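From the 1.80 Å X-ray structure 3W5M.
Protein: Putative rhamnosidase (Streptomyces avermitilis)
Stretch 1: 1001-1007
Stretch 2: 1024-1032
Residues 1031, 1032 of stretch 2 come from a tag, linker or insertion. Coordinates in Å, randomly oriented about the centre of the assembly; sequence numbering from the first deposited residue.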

# COMPACT_ATOMS: atom_id res chain seq x y z
N ARG A 1001 -37.74 -34.09 -0.87
CA ARG A 1001 -37.36 -34.95 -2.00
C ARG A 1001 -35.85 -34.90 -2.34
O ARG A 1001 -35.36 -35.70 -3.14
CB ARG A 1001 -38.19 -34.63 -3.25
CG ARG A 1001 -39.70 -34.58 -3.06
CD ARG A 1001 -40.34 -35.94 -2.85
NE ARG A 1001 -41.66 -36.00 -3.49
CZ ARG A 1001 -41.92 -36.70 -4.59
NH1 ARG A 1001 -40.97 -37.43 -5.17
NH2 ARG A 1001 -43.14 -36.69 -5.11
N VAL A 1002 -35.13 -33.95 -1.73
CA VAL A 1002 -33.69 -33.77 -1.97
C VAL A 1002 -32.88 -35.00 -1.55
O VAL A 1002 -32.96 -35.43 -0.40
CB VAL A 1002 -33.15 -32.54 -1.23
CG1 VAL A 1002 -31.65 -32.37 -1.48
CG2 VAL A 1002 -33.90 -31.29 -1.65
N GLN A 1003 -32.12 -35.57 -2.47
CA GLN A 1003 -31.24 -36.67 -2.13
C GLN A 1003 -29.95 -36.08 -1.56
O GLN A 1003 -29.45 -35.07 -2.06
CB GLN A 1003 -30.95 -37.51 -3.37
CG GLN A 1003 -32.19 -38.17 -3.97
CD GLN A 1003 -31.96 -38.70 -5.37
OE1 GLN A 1003 -30.82 -38.98 -5.78
NE2 GLN A 1003 -33.04 -38.85 -6.13
N HIS A 1004 -29.43 -36.67 -0.49
CA HIS A 1004 -28.18 -36.19 0.12
C HIS A 1004 -27.35 -37.35 0.64
O HIS A 1004 -27.88 -38.23 1.32
CB HIS A 1004 -28.47 -35.19 1.25
CG HIS A 1004 -29.39 -35.71 2.30
ND1 HIS A 1004 -28.94 -36.32 3.45
CD2 HIS A 1004 -30.75 -35.73 2.38
CE1 HIS A 1004 -29.97 -36.68 4.19
NE2 HIS A 1004 -31.08 -36.33 3.57
N THR A 1005 -26.06 -37.36 0.31
CA THR A 1005 -25.18 -38.43 0.78
C THR A 1005 -24.93 -38.40 2.31
O THR A 1005 -24.86 -39.46 2.94
CB THR A 1005 -23.82 -38.46 0.03
OG1 THR A 1005 -23.20 -37.16 0.11
CG2 THR A 1005 -24.02 -38.87 -1.43
N HIS A 1006 -24.82 -37.19 2.88
CA HIS A 1006 -24.55 -37.01 4.32
C HIS A 1006 -25.45 -35.95 4.96
O HIS A 1006 -26.08 -35.15 4.27
CB HIS A 1006 -23.10 -36.59 4.58
CG HIS A 1006 -22.07 -37.49 3.98
ND1 HIS A 1006 -21.21 -37.08 2.99
CD2 HIS A 1006 -21.75 -38.78 4.26
CE1 HIS A 1006 -20.41 -38.08 2.66
NE2 HIS A 1006 -20.71 -39.12 3.42
N GLY A 1007 -25.47 -35.90 6.28
CA GLY A 1007 -26.13 -34.80 6.98
C GLY A 1007 -27.59 -35.09 7.27
O GLY A 1007 -28.09 -36.15 6.88
N GLY A 1024 -16.40 -33.03 5.64
CA GLY A 1024 -16.31 -34.05 4.58
C GLY A 1024 -16.71 -33.58 3.18
O GLY A 1024 -16.90 -32.39 2.96
N SER A 1025 -16.81 -34.55 2.25
CA SER A 1025 -17.24 -34.31 0.87
C SER A 1025 -18.70 -34.68 0.73
O SER A 1025 -19.04 -35.85 0.80
CB SER A 1025 -16.45 -35.16 -0.12
OG SER A 1025 -15.05 -34.93 -0.02
N HIS A 1026 -19.55 -33.70 0.50
CA HIS A 1026 -20.98 -33.93 0.45
C HIS A 1026 -21.55 -33.67 -0.92
O HIS A 1026 -20.95 -32.94 -1.71
CB HIS A 1026 -21.68 -33.06 1.48
CG HIS A 1026 -20.99 -33.06 2.81
ND1 HIS A 1026 -20.61 -34.23 3.43
CD2 HIS A 1026 -20.60 -32.05 3.62
CE1 HIS A 1026 -20.01 -33.93 4.58
NE2 HIS A 1026 -19.99 -32.62 4.71
N ARG A 1027 -22.71 -34.28 -1.18
CA ARG A 1027 -23.42 -34.15 -2.45
C ARG A 1027 -24.90 -34.01 -2.18
O ARG A 1027 -25.44 -34.68 -1.29
CB ARG A 1027 -23.20 -35.39 -3.30
CG ARG A 1027 -23.74 -35.27 -4.71
CD ARG A 1027 -23.46 -36.53 -5.49
NE ARG A 1027 -23.73 -36.29 -6.90
CZ ARG A 1027 -22.83 -35.89 -7.79
NH1 ARG A 1027 -21.57 -35.69 -7.43
NH2 ARG A 1027 -23.19 -35.69 -9.05
N PHE A 1028 -25.54 -33.11 -2.92
CA PHE A 1028 -26.97 -32.87 -2.82
C PHE A 1028 -27.52 -32.79 -4.23
O PHE A 1028 -26.95 -32.11 -5.09
CB PHE A 1028 -27.26 -31.59 -2.05
CG PHE A 1028 -26.71 -31.57 -0.65
CD1 PHE A 1028 -25.35 -31.31 -0.41
CD2 PHE A 1028 -27.54 -31.79 0.46
CE1 PHE A 1028 -24.84 -31.29 0.88
CE2 PHE A 1028 -27.03 -31.78 1.76
CZ PHE A 1028 -25.68 -31.52 1.97
N THR A 1029 -28.62 -33.50 -4.48
CA THR A 1029 -29.23 -33.57 -5.80
C THR A 1029 -30.75 -33.37 -5.72
O THR A 1029 -31.39 -33.89 -4.81
CB THR A 1029 -28.93 -34.93 -6.46
OG1 THR A 1029 -27.55 -35.24 -6.30
CG2 THR A 1029 -29.28 -34.91 -7.97
N VAL A 1030 -31.30 -32.61 -6.67
CA VAL A 1030 -32.75 -32.43 -6.82
C VAL A 1030 -33.04 -32.70 -8.30
O VAL A 1030 -32.56 -31.95 -9.15
CB VAL A 1030 -33.21 -31.00 -6.43
CG1 VAL A 1030 -34.70 -30.96 -6.12
CG2 VAL A 1030 -32.44 -30.50 -5.22
N LYS A 1031 -33.77 -33.77 -8.60
CA LYS A 1031 -33.96 -34.20 -10.00
C LYS A 1031 -35.03 -33.46 -10.83
O LYS A 1031 -34.70 -32.87 -11.86
CB LYS A 1031 -34.11 -35.73 -10.15
CG LYS A 1031 -35.16 -36.40 -9.27
CD LYS A 1031 -35.97 -37.45 -10.03
CE LYS A 1031 -35.11 -38.41 -10.86
NZ LYS A 1031 -34.28 -39.31 -10.03
N LEU A 1032 -36.28 -33.48 -10.39
CA LEU A 1032 -37.39 -32.95 -11.20
C LEU A 1032 -38.09 -31.74 -10.56
O LEU A 1032 -37.70 -31.28 -9.48
CB LEU A 1032 -38.42 -34.05 -11.52
CG LEU A 1032 -37.95 -35.32 -12.25
CD1 LEU A 1032 -38.96 -36.45 -12.09
CD2 LEU A 1032 -37.67 -35.06 -13.73
O HOH W 1 -27.47 -36.73 -3.67
O HOH W 2 -20.70 -37.45 -0.83
O HOH W 3 -24.78 -34.62 1.51

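The two stretches run antiparallel and bury 536 Å² between them. Val1002 begins the contact. It is buried, and its CG2 lies 3.9 Å from Val1030 CG2, a small apolar contact suited to branched aliphatic side chains.

Gln1003 pairs with Thr1029 through two backbone hydrogen bonds. Gln1003 N donates to Thr1029 O at 3.0 Å, and Thr1029 N donates to Gln1003 O at 3.0 Å. Their side chains share one face of the sheet. Water 1 links Thr1029 OG1 (3.0 Å) to Gln1003 O (3.0 Å, weak).

His1004 faces Phe1028 as a non-hydrogen-bonded pair. His1004 CB packs 3.6 Å from CD2 of the buried Phe1028 ring. The imidazole leads away, and His1004 ND1 donates to His1006 O at 3.2 Å, tying the side chain to the backbone two residues on.

Thr1005 N donates to Arg1027 O at 3.2 Å. Arg1027 N returns a bond to Thr1005 OG1, also 3.2 Å, so the hydroxyl serves where the regular ladder has ended. Water 2 joins Thr1005 OG1 (2.7 Å) to Ser1025 O (2.8 Å).

His1006 points toward stretch 2. Its ND1 is hydrogen-bonded to His1026 ND1 at 2.9 Å; either could donate. The rings meet rim to rim, planes at 75°. Water 3 accepts from His1006 N and donates to Arg1027 O, both at 2.9 Å.

Gly1007 has a positive phi of 90°, with backbone angles that call for glycine.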